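Local structure of CAIP (Helicobacter cinaedi, 5LBH) at residues L7-F18 against D99-L110. The protein is a Dps-like mini-ferritin that binds iron, probably to store it within a twelve-subunit shell, and promotes the differentiation of macrophages into foam cells. Residues are numbered along the deposited sequence; the frame is centred on the assembly and turned at random.
Sequences LLKQIQADASVF and DYEYFLKLFTEL
A first torsion of 171° at Tyr-102 swings its CG to the far side from the backbone N, and one of -67° at Asp-14 sets its CG beside the N; phenol and carboxylate thereby meet between antiparallel helices 4-28 and 89-116 of the ferritin-like four-helix bundle. Tyr-102 OH donates to Asp-14 OD2 at 2.6 Å, approaching from above the carboxylate plane, while that oxygen lies at the edge of the tyrosine ring. From the opposite face of the carboxylate, Gln-10 NE2, one turn earlier, gives OD2 a second hydrogen bond of 2.8 Å. Asp-14 OD1 is taken by the backbone N atoms of Lys-78 and Ile-79, which ties the connection after helix 70-76 to this pair.

Deeper in the bundle the packing is apolar. Phe-103 fits as a knob among Ile-11, Asp-14, Ala-15 and Phe-18, its edge toward the Phe-18 face in a T-shaped pair with centroids 5.6 Å apart. Ile-11 CD1 stands over the Phe-107 ring, 3.5 Å from its centroid, as a CH-pi contact, and Leu-8 CD2 meets Leu-110 CD2 at 3.7 Å. The contact thus illustrates division of labour: hydrocarbon fills the core, while four donors share one buried carboxylate, probably stabilising its negative charge.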
# COMPACT_ATOMS: atom_id res chain seq x y z
N LEU A 7 20.54 33.79 13.94
CA LEU A 7 20.27 32.61 14.75
C LEU A 7 20.06 31.38 13.87
O LEU A 7 20.50 30.28 14.22
CB LEU A 7 19.07 32.86 15.67
CG LEU A 7 19.41 33.49 17.02
CD1 LEU A 7 18.15 33.95 17.73
CD2 LEU A 7 20.12 32.46 17.90
N LEU A 8 19.38 31.55 12.73
CA LEU A 8 19.18 30.44 11.80
C LEU A 8 20.50 29.86 11.29
O LEU A 8 20.64 28.64 11.22
CB LEU A 8 18.31 30.89 10.64
CG LEU A 8 16.80 31.11 10.84
CD1 LEU A 8 16.25 31.81 9.60
CD2 LEU A 8 16.04 29.82 11.14
N LYS A 9 21.47 30.71 10.89
CA LYS A 9 22.71 30.13 10.36
C LYS A 9 23.56 29.54 11.47
O LYS A 9 24.34 28.61 11.23
CB LYS A 9 23.56 31.11 9.55
CG LYS A 9 22.86 32.25 8.90
CD LYS A 9 23.75 32.85 7.83
CE LYS A 9 25.18 33.00 8.33
NZ LYS A 9 26.10 33.39 7.22
N GLN A 10 23.43 30.06 12.69
CA GLN A 10 24.07 29.40 13.82
C GLN A 10 23.50 28.00 14.02
O GLN A 10 24.25 27.02 14.15
CB GLN A 10 23.92 30.28 15.07
CG GLN A 10 24.56 29.69 16.32
CD GLN A 10 26.07 29.68 16.23
OE1 GLN A 10 26.69 30.65 15.82
NE2 GLN A 10 26.67 28.56 16.59
N ILE A 11 22.17 27.87 13.99
CA ILE A 11 21.54 26.55 14.03
C ILE A 11 22.06 25.67 12.89
O ILE A 11 22.34 24.47 13.08
CB ILE A 11 20.01 26.69 13.96
CG1 ILE A 11 19.46 27.51 15.15
CG2 ILE A 11 19.36 25.32 13.87
CD1 ILE A 11 18.08 27.22 15.53
N GLN A 12 22.20 26.25 11.70
CA GLN A 12 22.69 25.50 10.55
C GLN A 12 24.08 24.93 10.82
O GLN A 12 24.32 23.73 10.61
CB GLN A 12 22.70 26.41 9.32
CG GLN A 12 23.02 25.67 8.03
CD GLN A 12 23.47 26.59 6.91
OE1 GLN A 12 23.51 27.81 7.06
NE2 GLN A 12 23.81 26.01 5.77
N ALA A 13 25.01 25.77 11.29
CA ALA A 13 26.38 25.32 11.50
C ALA A 13 26.46 24.24 12.58
O ALA A 13 27.17 23.25 12.43
CB ALA A 13 27.28 26.50 11.84
N ASP A 14 25.74 24.43 13.69
CA ASP A 14 25.77 23.42 14.73
C ASP A 14 25.08 22.14 14.29
O ASP A 14 25.48 21.05 14.73
CB ASP A 14 25.16 23.97 16.02
CG ASP A 14 26.00 25.09 16.64
OD1 ASP A 14 27.24 24.97 16.78
OD2 ASP A 14 25.39 26.12 17.00
N ALA A 15 24.03 22.24 13.45
CA ALA A 15 23.40 21.03 12.92
C ALA A 15 24.38 20.21 12.10
O ALA A 15 24.42 18.98 12.22
CB ALA A 15 22.16 21.35 12.08
N SER A 16 25.18 20.86 11.25
CA SER A 16 26.09 20.08 10.41
C SER A 16 27.17 19.41 11.24
O SER A 16 27.58 18.29 10.92
CB SER A 16 26.71 20.94 9.29
OG SER A 16 27.64 21.89 9.77
N VAL A 17 27.63 20.05 12.32
CA VAL A 17 28.62 19.41 13.19
C VAL A 17 27.98 18.28 13.99
O VAL A 17 28.55 17.20 14.11
CB VAL A 17 29.28 20.46 14.09
CG1 VAL A 17 30.16 19.80 15.15
CG2 VAL A 17 30.10 21.44 13.23
N PHE A 18 26.77 18.51 14.52
CA PHE A 18 26.08 17.46 15.27
C PHE A 18 25.76 16.28 14.37
O PHE A 18 25.86 15.11 14.80
CB PHE A 18 24.80 18.04 15.87
CG PHE A 18 24.15 17.14 16.88
CD1 PHE A 18 22.88 16.62 16.66
CD2 PHE A 18 24.81 16.82 18.06
CE1 PHE A 18 22.28 15.79 17.61
CE2 PHE A 18 24.22 15.98 19.00
CZ PHE A 18 22.95 15.47 18.78
N ASP A 99 23.86 18.28 24.20
CA ASP A 99 23.69 19.05 22.97
C ASP A 99 22.24 19.44 22.73
O ASP A 99 21.98 20.51 22.17
CB ASP A 99 24.26 18.29 21.77
CG ASP A 99 25.78 18.36 21.70
OD1 ASP A 99 26.38 19.19 22.42
OD2 ASP A 99 26.39 17.61 20.92
N TYR A 100 21.28 18.60 23.14
CA TYR A 100 19.86 18.94 23.01
C TYR A 100 19.50 20.17 23.84
O TYR A 100 18.65 20.97 23.44
CB TYR A 100 18.98 17.77 23.44
CG TYR A 100 18.72 16.77 22.36
CD1 TYR A 100 19.37 16.85 21.14
CD2 TYR A 100 17.78 15.79 22.53
CE1 TYR A 100 19.11 15.95 20.14
CE2 TYR A 100 17.51 14.88 21.54
CZ TYR A 100 18.18 14.97 20.35
OH TYR A 100 17.91 14.05 19.36
N GLU A 101 20.09 20.29 25.04
CA GLU A 101 19.84 21.46 25.87
C GLU A 101 20.38 22.71 25.19
O GLU A 101 19.81 23.80 25.33
CB GLU A 101 20.56 21.33 27.21
CG GLU A 101 20.43 19.99 27.85
CD GLU A 101 19.44 19.98 28.95
OE1 GLU A 101 18.40 20.64 28.78
OE2 GLU A 101 19.69 19.27 29.96
N TYR A 102 21.48 22.56 24.46
CA TYR A 102 22.02 23.66 23.70
C TYR A 102 21.09 24.05 22.56
O TYR A 102 20.74 25.22 22.40
CB TYR A 102 23.40 23.27 23.18
CG TYR A 102 23.96 24.25 22.20
CD1 TYR A 102 24.00 23.94 20.84
CD2 TYR A 102 24.44 25.48 22.61
CE1 TYR A 102 24.53 24.82 19.92
CE2 TYR A 102 24.96 26.37 21.71
CZ TYR A 102 25.00 26.04 20.36
OH TYR A 102 25.52 26.94 19.45
N PHE A 103 20.63 23.07 21.78
CA PHE A 103 19.69 23.36 20.70
C PHE A 103 18.38 23.93 21.25
O PHE A 103 17.77 24.80 20.62
CB PHE A 103 19.42 22.10 19.87
CG PHE A 103 20.48 21.81 18.83
CD1 PHE A 103 20.60 22.59 17.68
CD2 PHE A 103 21.36 20.74 18.99
CE1 PHE A 103 21.56 22.28 16.70
CE2 PHE A 103 22.32 20.44 18.04
CZ PHE A 103 22.43 21.22 16.90
N LEU A 104 17.95 23.48 22.43
CA LEU A 104 16.73 24.03 23.00
C LEU A 104 16.86 25.54 23.23
O LEU A 104 15.99 26.32 22.82
CB LEU A 104 16.36 23.30 24.29
CG LEU A 104 15.19 23.88 25.08
CD1 LEU A 104 13.85 23.67 24.39
CD2 LEU A 104 15.16 23.23 26.44
N LYS A 105 17.97 25.98 23.87
CA LYS A 105 18.21 27.42 24.03
C LYS A 105 18.19 28.14 22.69
O LYS A 105 17.51 29.16 22.54
CB LYS A 105 19.55 27.67 24.72
CG LYS A 105 19.57 27.54 26.23
CD LYS A 105 20.88 28.09 26.78
CE LYS A 105 22.10 27.22 26.40
NZ LYS A 105 22.30 26.07 27.34
N LEU A 106 18.89 27.58 21.70
CA LEU A 106 18.99 28.21 20.39
C LEU A 106 17.62 28.39 19.74
O LEU A 106 17.28 29.49 19.27
CB LEU A 106 19.89 27.35 19.51
CG LEU A 106 20.96 27.99 18.66
CD1 LEU A 106 21.72 28.96 19.54
CD2 LEU A 106 21.87 26.89 18.12
N PHE A 107 16.79 27.34 19.74
CA PHE A 107 15.48 27.46 19.12
C PHE A 107 14.55 28.35 19.94
O PHE A 107 13.72 29.06 19.36
CB PHE A 107 14.85 26.08 18.94
CG PHE A 107 15.32 25.38 17.72
CD1 PHE A 107 14.91 25.80 16.46
CD2 PHE A 107 16.21 24.32 17.83
CE1 PHE A 107 15.36 25.15 15.32
CE2 PHE A 107 16.66 23.67 16.69
CZ PHE A 107 16.23 24.09 15.44
N THR A 108 14.69 28.33 21.26
CA THR A 108 13.91 29.24 22.09
C THR A 108 14.22 30.69 21.76
O THR A 108 13.31 31.50 21.57
CB THR A 108 14.16 28.96 23.56
OG1 THR A 108 13.92 27.57 23.83
CG2 THR A 108 13.28 29.84 24.44
N GLU A 109 15.50 31.04 21.67
CA GLU A 109 15.82 32.43 21.40
C GLU A 109 15.42 32.81 19.97
O GLU A 109 14.97 33.93 19.74
CB GLU A 109 17.30 32.68 21.68
CG GLU A 109 17.70 34.15 21.51
CD GLU A 109 16.84 35.12 22.38
OE1 GLU A 109 16.35 34.70 23.46
OE2 GLU A 109 16.66 36.30 21.95
N LEU A 110 15.50 31.87 19.03
CA LEU A 110 14.99 32.12 17.69
C LEU A 110 13.50 32.46 17.71
O LEU A 110 13.05 33.36 16.99
CB LEU A 110 15.24 30.91 16.79
CG LEU A 110 14.61 30.89 15.39
CD1 LEU A 110 15.08 32.05 14.54
CD2 LEU A 110 14.86 29.57 14.69